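Local atomic coordinates of hypothetical protein (Corynebacterium diphtheriae, PDB entry 2P4G), a protein that probably acts as an NADP-dependent pyrimidine reductase, as in the riboflavin-pathway enzymes that reduce 5-amino-6-(5-phosphoribosylamino)uracil. Residues V140-P145 and E150-R155. Numbering follows the deposited sequence.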
ATOM      1  N   VAL A 140      10.831  15.100 -25.176  1.00 71.08           N
ATOM      2  CA  VAL A 140       9.726  14.181 -25.411  1.00 70.93           C
ATOM      3  C   VAL A 140      10.271  12.878 -25.977  1.00 72.61           C
ATOM      4  O   VAL A 140      11.071  12.889 -26.913  1.00 73.42           O
ATOM      5  CB  VAL A 140       8.661  14.781 -26.337  1.00 70.35           C
ATOM      6  CG1 VAL A 140       7.533  13.731 -26.632  1.00 65.87           C
ATOM      7  CG2 VAL A 140       8.104  16.032 -25.692  1.00 65.46           C
ATOM      8  N   ILE A 141       9.862  11.766 -25.368  1.00 72.86           N
ATOM      9  CA  ILE A 141      10.261  10.435 -25.814  1.00 71.90           C
ATOM     10  C   ILE A 141       8.987   9.681 -26.240  1.00 71.82           C
ATOM     11  O   ILE A 141       8.097   9.444 -25.436  1.00 70.38           O
ATOM     12  CB  ILE A 141      10.990   9.613 -24.708  1.00 71.39           C
ATOM     13  CG1 ILE A 141      12.153  10.400 -24.074  1.00 71.39           C
ATOM     14  CG2 ILE A 141      11.439   8.240 -25.263  1.00 64.47           C
ATOM     15  CD1 ILE A 141      13.323  10.630 -24.953  1.00 71.46           C
ATOM     16  N   THR A 142       8.929   9.309 -27.510  1.00 72.62           N
ATOM     17  CA  THR A 142       7.805   8.605 -28.070  1.00 72.42           C
ATOM     18  C   THR A 142       8.292   7.374 -28.855  1.00 73.90           C
ATOM     19  O   THR A 142       9.460   6.983 -28.774  1.00 75.49           O
ATOM     20  CB  THR A 142       6.978   9.566 -28.949  1.00 72.13           C
ATOM     21  OG1 THR A 142       5.815   8.889 -29.432  1.00 68.72           O
ATOM     22  CG2 THR A 142       7.793  10.092 -30.108  1.00 66.45           C
ATOM     23  N   GLN A 143       7.397   6.762 -29.611  1.00 74.26           N
ATOM     24  CA  GLN A 143       7.711   5.555 -30.347  1.00 74.90           C
ATOM     25  C   GLN A 143       7.047   5.630 -31.708  1.00 75.82           C
ATOM     26  O   GLN A 143       5.972   6.172 -31.824  1.00 78.13           O
ATOM     27  CB  GLN A 143       7.182   4.366 -29.547  1.00 74.89           C
ATOM     28  CG  GLN A 143       7.665   3.020 -30.004  1.00 78.59           C
ATOM     29  CD  GLN A 143       7.643   1.967 -28.894  1.00 87.06           C
ATOM     30  OE1 GLN A 143       6.867   2.047 -27.927  1.00 83.53           O
ATOM     31  NE2 GLN A 143       8.502   0.966 -29.039  1.00 95.45           N
ATOM     32  N   GLN A 144       7.680   5.118 -32.748  1.00 78.10           N
ATOM     33  CA  GLN A 144       7.018   5.052 -34.044  1.00 79.53           C
ATOM     34  C   GLN A 144       5.846   4.110 -33.886  1.00 81.37           C
ATOM     35  O   GLN A 144       6.053   2.946 -33.549  1.00 81.22           O
ATOM     36  CB  GLN A 144       7.953   4.520 -35.119  1.00 79.59           C
ATOM     37  CG  GLN A 144       7.386   4.598 -36.533  1.00 81.43           C
ATOM     38  CD  GLN A 144       7.517   5.982 -37.151  1.00 85.01           C
ATOM     39  OE1 GLN A 144       8.566   6.626 -37.059  1.00 87.21           O
ATOM     40  NE2 GLN A 144       6.449   6.445 -37.796  1.00 87.30           N
ATOM     41  N   PRO A 145       4.611   4.605 -34.106  1.00 84.30           N
ATOM     42  CA  PRO A 145       3.438   3.751 -33.923  1.00 85.84           C
ATOM     43  C   PRO A 145       3.422   2.603 -34.931  1.00 84.85           C
ATOM     44  O   PRO A 145       3.712   2.817 -36.110  1.00 83.53           O
ATOM     45  CB  PRO A 145       2.260   4.714 -34.142  1.00 86.60           C
ATOM     46  CG  PRO A 145       2.806   5.775 -35.014  1.00 86.59           C
ATOM     47  CD  PRO A 145       4.217   5.958 -34.538  1.00 84.74           C
ATOM     48  N   GLU A 150      -2.036   9.289 -38.497  1.00 91.24           N
ATOM     49  CA  GLU A 150      -1.818  10.628 -39.040  1.00 89.03           C
ATOM     50  C   GLU A 150      -1.929  11.709 -37.952  1.00 84.89           C
ATOM     51  O   GLU A 150      -1.371  12.787 -38.120  1.00 84.06           O
ATOM     52  CB  GLU A 150      -2.769  10.928 -40.213  1.00 89.22           C
ATOM     53  N   GLN A 151      -2.661  11.420 -36.872  1.00 80.41           N
ATOM     54  CA  GLN A 151      -2.667  12.252 -35.661  1.00 80.79           C
ATOM     55  C   GLN A 151      -1.265  12.418 -35.107  1.00 79.10           C
ATOM     56  O   GLN A 151      -0.833  13.527 -34.804  1.00 80.01           O
ATOM     57  CB  GLN A 151      -3.485  11.597 -34.542  1.00 81.40           C
ATOM     58  CG  GLN A 151      -4.930  12.021 -34.467  1.00 87.18           C
ATOM     59  CD  GLN A 151      -5.830  10.882 -34.008  1.00 91.91           C
ATOM     60  OE1 GLN A 151      -5.599  10.269 -32.953  1.00 97.97           O
ATOM     61  NE2 GLN A 151      -6.861  10.589 -34.804  1.00 78.22           N
ATOM     62  N   TRP A 152      -0.600  11.280 -34.924  1.00 76.49           N
ATOM     63  CA  TRP A 152       0.729  11.217 -34.348  1.00 74.92           C
ATOM     64  C   TRP A 152       1.685  11.998 -35.230  1.00 73.50           C
ATOM     65  O   TRP A 152       2.397  12.873 -34.727  1.00 73.91           O
ATOM     66  CB  TRP A 152       1.155   9.753 -34.185  1.00 74.91           C
ATOM     67  CG  TRP A 152       2.463   9.516 -33.497  1.00 73.02           C
ATOM     68  CD1 TRP A 152       2.670   9.271 -32.159  1.00 70.95           C
ATOM     69  CD2 TRP A 152       3.746   9.471 -34.118  1.00 66.47           C
ATOM     70  NE1 TRP A 152       4.012   9.082 -31.921  1.00 68.72           N
ATOM     71  CE2 TRP A 152       4.693   9.203 -33.107  1.00 68.13           C
ATOM     72  CE3 TRP A 152       4.191   9.644 -35.436  1.00 74.11           C
ATOM     73  CZ2 TRP A 152       6.059   9.093 -33.377  1.00 66.62           C
ATOM     74  CZ3 TRP A 152       5.546   9.542 -35.701  1.00 71.78           C
ATOM     75  CH2 TRP A 152       6.463   9.264 -34.671  1.00 69.74           C
ATOM     76  N   ASP A 153       1.658  11.737 -36.538  1.00 72.05           N
ATOM     77  CA  ASP A 153       2.431  12.541 -37.503  1.00 72.80           C
ATOM     78  C   ASP A 153       2.228  14.047 -37.275  1.00 72.76           C
ATOM     79  O   ASP A 153       3.204  14.795 -37.177  1.00 70.02           O
ATOM     80  CB  ASP A 153       2.032  12.245 -38.952  1.00 73.46           C
ATOM     81  CG  ASP A 153       2.333  10.819 -39.385  1.00 77.50           C
ATOM     82  OD1 ASP A 153       2.669   9.961 -38.542  1.00 77.64           O
ATOM     83  OD2 ASP A 153       2.201  10.554 -40.605  1.00 92.46           O
ATOM     84  N   GLN A 154       0.959  14.467 -37.188  1.00 72.39           N
ATOM     85  CA  GLN A 154       0.591  15.891 -37.089  1.00 73.11           C
ATOM     86  C   GLN A 154       1.035  16.471 -35.761  1.00 72.41           C
ATOM     87  O   GLN A 154       1.451  17.620 -35.683  1.00 74.78           O
ATOM     88  CB  GLN A 154      -0.921  16.087 -37.250  1.00 74.17           C
ATOM     89  CG  GLN A 154      -1.444  16.023 -38.709  1.00 78.61           C
ATOM     90  CD  GLN A 154      -2.941  15.699 -38.785  1.00 76.38           C
ATOM     91  N   ARG A 155       0.962  15.656 -34.722  1.00 70.30           N
ATOM     92  CA  ARG A 155       1.366  16.066 -33.405  1.00 70.63           C
ATOM     93  C   ARG A 155       2.882  16.207 -33.305  1.00 70.25           C
ATOM     94  O   ARG A 155       3.413  17.171 -32.735  1.00 70.47           O
ATOM     95  CB  ARG A 155       0.855  15.046 -32.402  1.00 71.98           C
ATOM     96  CG  ARG A 155      -0.635  15.124 -32.170  1.00 70.38           C
ATOM     97  CD  ARG A 155      -1.089  14.017 -31.250  1.00 70.04           C
ATOM     98  NE  ARG A 155      -2.540  13.921 -31.156  1.00 58.04           N
ATOM     99  CZ  ARG A 155      -3.184  12.866 -30.673  1.00 65.29           C
ATOM    100  NH1 ARG A 155      -2.513  11.817 -30.221  1.00 70.04           N
ATOM    101  NH2 ARG A 155      -4.506  12.856 -30.635  1.00 63.46           N
TER
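The hydroxyl oxygen of Thr142 is gripped twice: it accepts the indole N-H of Trp152, with NE1 3.1 Å from OG1, and it is also hydrogen-bonded to the carbonyl oxygen of Ser116, just past the neighbouring strand 111-115. The two residues belong to a beta-alpha-beta unit of the dihydrofolate reductase-like fold, in which strand 139-143 leads through a short loop into helix 150-162 and on to the parallel strand 166-169. Thr142 sits near the end of its strand and Trp152 in the first turn of the helix, and the indole bridges the gap between them. The bond from the indole N-H to OG1 is fairly straight, 160° at the hydrogen. OG1 lies only 8° out of the indole plane, so the oxygen meets the ring at its edge. Trp152 has CG anti to the backbone N, which carries the indole out from the helix and across to the strand end. Thr142 adds its methyl, CG2, which packs 3.8 Å from CZ2 of Trp152.

Beyond the strand the chain turns over the indole. Pro145 covers one face with its CD, which stands 3.5 Å from the centroid of the six-membered ring of Trp152 and close to the ring normal, a clear CH-pi contact, while CG of Pro145 lies near CD2. Leu119 and Val168 also touch Trp152, tying the helix to the loop after strand 111-115 and to strand 166-169. The Gln144 side chain bends at its second torsion (81°), bringing its amide obliquely back to the benzo part of the indole, with NE2 of Gln144 3.8 Å from CZ3 of Trp152. Between Thr142 and Pro145, the backbone carbonyl oxygen of Gln143 approaches the benzo ring obliquely, 3.3 Å from CZ2 of Trp152.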